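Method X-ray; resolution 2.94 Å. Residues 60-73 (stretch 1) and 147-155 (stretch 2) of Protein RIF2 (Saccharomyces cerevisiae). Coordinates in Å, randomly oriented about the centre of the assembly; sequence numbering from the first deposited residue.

Stretch 1 60-73: QYAGIDRAVSETLS
Stretch 2 147-155: VYFKFEQLD

Residues 60-73 belong to a longer α-helix, with phi/psi near -62/-44 and i to i+4 hydrogen bonds such as Asp65 N to Tyr61 O (2.8 Å) and Leu72 N to Val68 O (3.0 Å). Against it runs a β-strand already under way at Val147, with phi/psi near -110/120, which gives way to a loop by Leu154 (-99/1). The two axes are almost antiparallel, 172° between their N-to-C directions, and approach to 12.0 Å. The register follows from the CA pairs Tyr61 CA to Leu154 CA (9.1 Å), Asp65 CA to Lys150 CA (10.0 Å) and Leu72 CA to Tyr148 CA (9.1 Å). At such separations side chains alone bridge the gap, burying 327 Å² in total. Strand alternation directs the CA-to-CB bonds of Tyr148, Lys150 and Glu152 toward the helix, while that of Phe151 points away.

Tyr61 covers the most surface, 79 Å². Its CA-to-CB bond points toward the strand, and chi1 176° (t) with chi2 42° gives the ring an apolar partner over one face and a polar one at its hydroxyl. Leu154, rotamer m,t (-71°, -180°), supplies the first: Leu154 CD1 lies 4.0 Å from the Tyr61 ring centroid and 22° off the ring normal, a CH-pi arrangement, with Tyr61 CG 3.8 Å from Leu154 CD1. At the far end of the ring, Tyr61 OH accepts a hydrogen bond from Lys150 NZ at 2.9 Å. Glu152 passes nearby, Glu152 CG 4.0 Å from Tyr61 OH, and its carboxylate turns back to its own stretch, where Leu154 N donates to Glu152 OE2 (3.2 Å, N-H...O angle 160°).

Tyr148, covering 60 Å², lies toward the other end of the contact. Its chi1 of 148° lies between wells and chi2 is 57°. Val68 (chi1 158°, t) sets Val68 CG1 over one ring face, 4.2 Å from Tyr148 CZ. One helical turn on, Leu72, rotamer m,t (-68°, -179°), brings Leu72 CD1 to 3.7 Å from Tyr148 CD2, approaching the ring obliquely. These contacts are apolar; Tyr148 OH lies 3.8 Å from Asp65 OD1.

Lys150, at 49 Å², reaches Tyr61 and Asp65 with its ammonium. Chi angles of 167° (t), -145° (between wells), -174° (t) and 78° (p) extend the chain and then bend its tip toward these two residues, one helical turn apart. Besides the bond to Tyr61, Lys150 NZ forms a salt bridge with Asp65 OD1 at 3.2 Å. The CA-to-CB bond of Asp65 points sideways relative to the strand, but chi1 -158° (t) and chi2 49° bring the carboxylate nearer.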

# COMPACT_ATOMS: atom_id res chain seq x y z
N GLN A 60 -2.03 -13.20 -9.94
CA GLN A 60 -3.48 -13.24 -9.96
C GLN A 60 -4.03 -13.68 -8.63
O GLN A 60 -4.94 -13.04 -8.11
CB GLN A 60 -3.98 -14.20 -11.05
CG GLN A 60 -3.53 -13.83 -12.44
CD GLN A 60 -4.05 -14.79 -13.46
OE1 GLN A 60 -3.66 -15.95 -13.50
NE2 GLN A 60 -4.92 -14.31 -14.32
N TYR A 61 -3.51 -14.79 -8.07
CA TYR A 61 -3.88 -15.35 -6.79
C TYR A 61 -3.74 -14.30 -5.68
O TYR A 61 -4.72 -14.08 -4.94
CB TYR A 61 -2.98 -16.57 -6.49
CG TYR A 61 -3.20 -17.20 -5.13
CD1 TYR A 61 -4.49 -17.39 -4.62
CD2 TYR A 61 -2.12 -17.67 -4.38
CE1 TYR A 61 -4.69 -17.94 -3.36
CE2 TYR A 61 -2.32 -18.28 -3.15
CZ TYR A 61 -3.60 -18.40 -2.63
OH TYR A 61 -3.79 -18.95 -1.39
N ALA A 62 -2.56 -13.61 -5.60
CA ALA A 62 -2.30 -12.55 -4.63
C ALA A 62 -3.36 -11.43 -4.75
O ALA A 62 -3.89 -10.96 -3.73
CB ALA A 62 -0.90 -12.01 -4.81
N GLY A 63 -3.72 -11.08 -5.99
CA GLY A 63 -4.72 -10.06 -6.30
C GLY A 63 -6.11 -10.43 -5.84
O GLY A 63 -6.81 -9.59 -5.28
N ILE A 64 -6.52 -11.67 -6.09
CA ILE A 64 -7.85 -12.19 -5.74
C ILE A 64 -7.92 -12.25 -4.24
O ILE A 64 -8.91 -11.81 -3.64
CB ILE A 64 -8.14 -13.60 -6.37
CG1 ILE A 64 -8.18 -13.53 -7.90
CG2 ILE A 64 -9.47 -14.15 -5.85
CD1 ILE A 64 -7.66 -14.70 -8.53
N ASP A 65 -6.84 -12.79 -3.63
CA ASP A 65 -6.76 -12.95 -2.19
C ASP A 65 -6.94 -11.62 -1.47
O ASP A 65 -7.85 -11.54 -0.64
CB ASP A 65 -5.51 -13.70 -1.77
CG ASP A 65 -5.68 -14.33 -0.40
OD1 ASP A 65 -6.72 -15.02 -0.17
OD2 ASP A 65 -4.80 -14.13 0.44
N ARG A 66 -6.16 -10.56 -1.84
CA ARG A 66 -6.29 -9.24 -1.24
C ARG A 66 -7.72 -8.70 -1.40
O ARG A 66 -8.27 -8.18 -0.43
CB ARG A 66 -5.26 -8.25 -1.84
CG ARG A 66 -5.40 -6.79 -1.34
CD ARG A 66 -5.40 -6.66 0.18
NE ARG A 66 -4.06 -6.82 0.71
CZ ARG A 66 -3.36 -5.83 1.24
NH1 ARG A 66 -3.89 -4.62 1.35
NH2 ARG A 66 -2.13 -6.05 1.70
N ALA A 67 -8.31 -8.83 -2.60
CA ALA A 67 -9.67 -8.38 -2.89
C ALA A 67 -10.68 -9.10 -1.98
O ALA A 67 -11.64 -8.47 -1.54
CB ALA A 67 -9.99 -8.61 -4.36
N VAL A 68 -10.44 -10.40 -1.68
CA VAL A 68 -11.27 -11.21 -0.79
C VAL A 68 -11.08 -10.68 0.63
O VAL A 68 -12.07 -10.34 1.29
CB VAL A 68 -10.95 -12.72 -0.91
CG1 VAL A 68 -11.38 -13.51 0.33
CG2 VAL A 68 -11.58 -13.30 -2.17
N SER A 69 -9.79 -10.54 1.04
CA SER A 69 -9.30 -10.01 2.33
C SER A 69 -9.98 -8.66 2.65
O SER A 69 -10.53 -8.51 3.75
CB SER A 69 -7.78 -9.90 2.28
OG SER A 69 -7.16 -9.46 3.48
N GLU A 70 -10.06 -7.75 1.68
CA GLU A 70 -10.69 -6.46 1.83
C GLU A 70 -12.19 -6.54 1.90
O GLU A 70 -12.78 -5.81 2.69
CB GLU A 70 -10.29 -5.49 0.69
CG GLU A 70 -8.92 -4.86 0.86
CD GLU A 70 -8.77 -3.97 2.08
OE1 GLU A 70 -9.20 -2.80 2.01
OE2 GLU A 70 -8.28 -4.47 3.12
N THR A 71 -12.83 -7.39 1.07
CA THR A 71 -14.31 -7.52 1.06
C THR A 71 -14.83 -8.01 2.42
O THR A 71 -15.86 -7.52 2.90
CB THR A 71 -14.78 -8.37 -0.14
OG1 THR A 71 -14.27 -7.81 -1.34
CG2 THR A 71 -16.30 -8.44 -0.25
N LEU A 72 -14.07 -8.92 3.07
CA LEU A 72 -14.40 -9.45 4.39
C LEU A 72 -14.21 -8.40 5.50
O LEU A 72 -14.89 -8.47 6.53
CB LEU A 72 -13.67 -10.77 4.68
CG LEU A 72 -14.08 -11.99 3.84
CD1 LEU A 72 -13.30 -13.21 4.26
CD2 LEU A 72 -15.58 -12.27 3.91
N SER A 73 -13.35 -7.39 5.24
CA SER A 73 -13.12 -6.27 6.16
C SER A 73 -14.36 -5.35 6.20
O SER A 73 -14.67 -4.79 7.26
CB SER A 73 -11.87 -5.48 5.77
OG SER A 73 -10.70 -6.30 5.78
N VAL A 147 -18.08 -18.15 8.25
CA VAL A 147 -16.93 -19.02 8.20
C VAL A 147 -16.45 -18.98 6.77
O VAL A 147 -17.24 -19.27 5.87
CB VAL A 147 -17.30 -20.45 8.58
CG1 VAL A 147 -16.10 -21.17 9.15
CG2 VAL A 147 -18.44 -20.48 9.56
N TYR A 148 -15.19 -18.59 6.55
CA TYR A 148 -14.62 -18.55 5.22
C TYR A 148 -13.62 -19.66 5.16
O TYR A 148 -12.60 -19.60 5.84
CB TYR A 148 -14.04 -17.17 4.86
CG TYR A 148 -12.83 -17.18 3.93
CD1 TYR A 148 -12.89 -17.78 2.67
CD2 TYR A 148 -11.64 -16.56 4.30
CE1 TYR A 148 -11.78 -17.81 1.83
CE2 TYR A 148 -10.53 -16.56 3.45
CZ TYR A 148 -10.60 -17.19 2.22
OH TYR A 148 -9.50 -17.16 1.39
N PHE A 149 -13.96 -20.71 4.39
CA PHE A 149 -13.14 -21.89 4.15
C PHE A 149 -12.37 -21.62 2.88
O PHE A 149 -12.96 -21.27 1.86
CB PHE A 149 -14.00 -23.14 3.99
CG PHE A 149 -14.86 -23.52 5.17
CD1 PHE A 149 -14.38 -24.36 6.17
CD2 PHE A 149 -16.18 -23.08 5.26
CE1 PHE A 149 -15.19 -24.73 7.24
CE2 PHE A 149 -16.98 -23.43 6.35
CZ PHE A 149 -16.49 -24.27 7.32
N LYS A 150 -11.05 -21.77 2.93
CA LYS A 150 -10.19 -21.49 1.80
C LYS A 150 -9.47 -22.74 1.37
O LYS A 150 -8.85 -23.41 2.20
CB LYS A 150 -9.20 -20.36 2.17
CG LYS A 150 -8.03 -20.14 1.22
CD LYS A 150 -6.80 -19.73 2.00
CE LYS A 150 -5.64 -19.37 1.11
NZ LYS A 150 -5.77 -18.00 0.53
N PHE A 151 -9.54 -23.07 0.07
CA PHE A 151 -8.87 -24.23 -0.50
C PHE A 151 -8.14 -23.82 -1.76
O PHE A 151 -8.73 -23.18 -2.63
CB PHE A 151 -9.85 -25.39 -0.75
CG PHE A 151 -9.17 -26.64 -1.25
CD1 PHE A 151 -8.37 -27.41 -0.39
CD2 PHE A 151 -9.28 -27.04 -2.57
CE1 PHE A 151 -7.71 -28.55 -0.86
CE2 PHE A 151 -8.61 -28.18 -3.04
CZ PHE A 151 -7.82 -28.92 -2.18
N GLU A 152 -6.86 -24.16 -1.86
CA GLU A 152 -6.01 -23.77 -2.98
C GLU A 152 -5.37 -25.00 -3.65
O GLU A 152 -4.57 -25.72 -3.04
CB GLU A 152 -4.99 -22.71 -2.49
CG GLU A 152 -3.81 -22.44 -3.41
CD GLU A 152 -2.59 -23.30 -3.14
OE1 GLU A 152 -2.05 -23.22 -2.00
OE2 GLU A 152 -2.19 -24.08 -4.04
N GLN A 153 -5.72 -25.24 -4.93
CA GLN A 153 -5.24 -26.35 -5.74
C GLN A 153 -4.59 -25.77 -7.01
O GLN A 153 -5.09 -25.99 -8.12
CB GLN A 153 -6.43 -27.30 -6.06
N LEU A 154 -3.48 -25.02 -6.85
CA LEU A 154 -2.86 -24.28 -7.96
C LEU A 154 -1.63 -24.94 -8.64
O LEU A 154 -1.09 -24.37 -9.59
CB LEU A 154 -2.51 -22.85 -7.50
CG LEU A 154 -3.68 -21.89 -7.27
CD1 LEU A 154 -3.17 -20.55 -6.84
CD2 LEU A 154 -4.49 -21.69 -8.51
N ASP A 155 -1.25 -26.14 -8.19
CA ASP A 155 -0.17 -26.93 -8.81
C ASP A 155 -0.68 -28.34 -9.21
O ASP A 155 0.13 -29.24 -9.48
CB ASP A 155 1.08 -27.01 -7.92
CG ASP A 155 2.00 -25.79 -7.98
OD1 ASP A 155 2.73 -25.64 -8.99
OD2 ASP A 155 2.05 -25.05 -6.98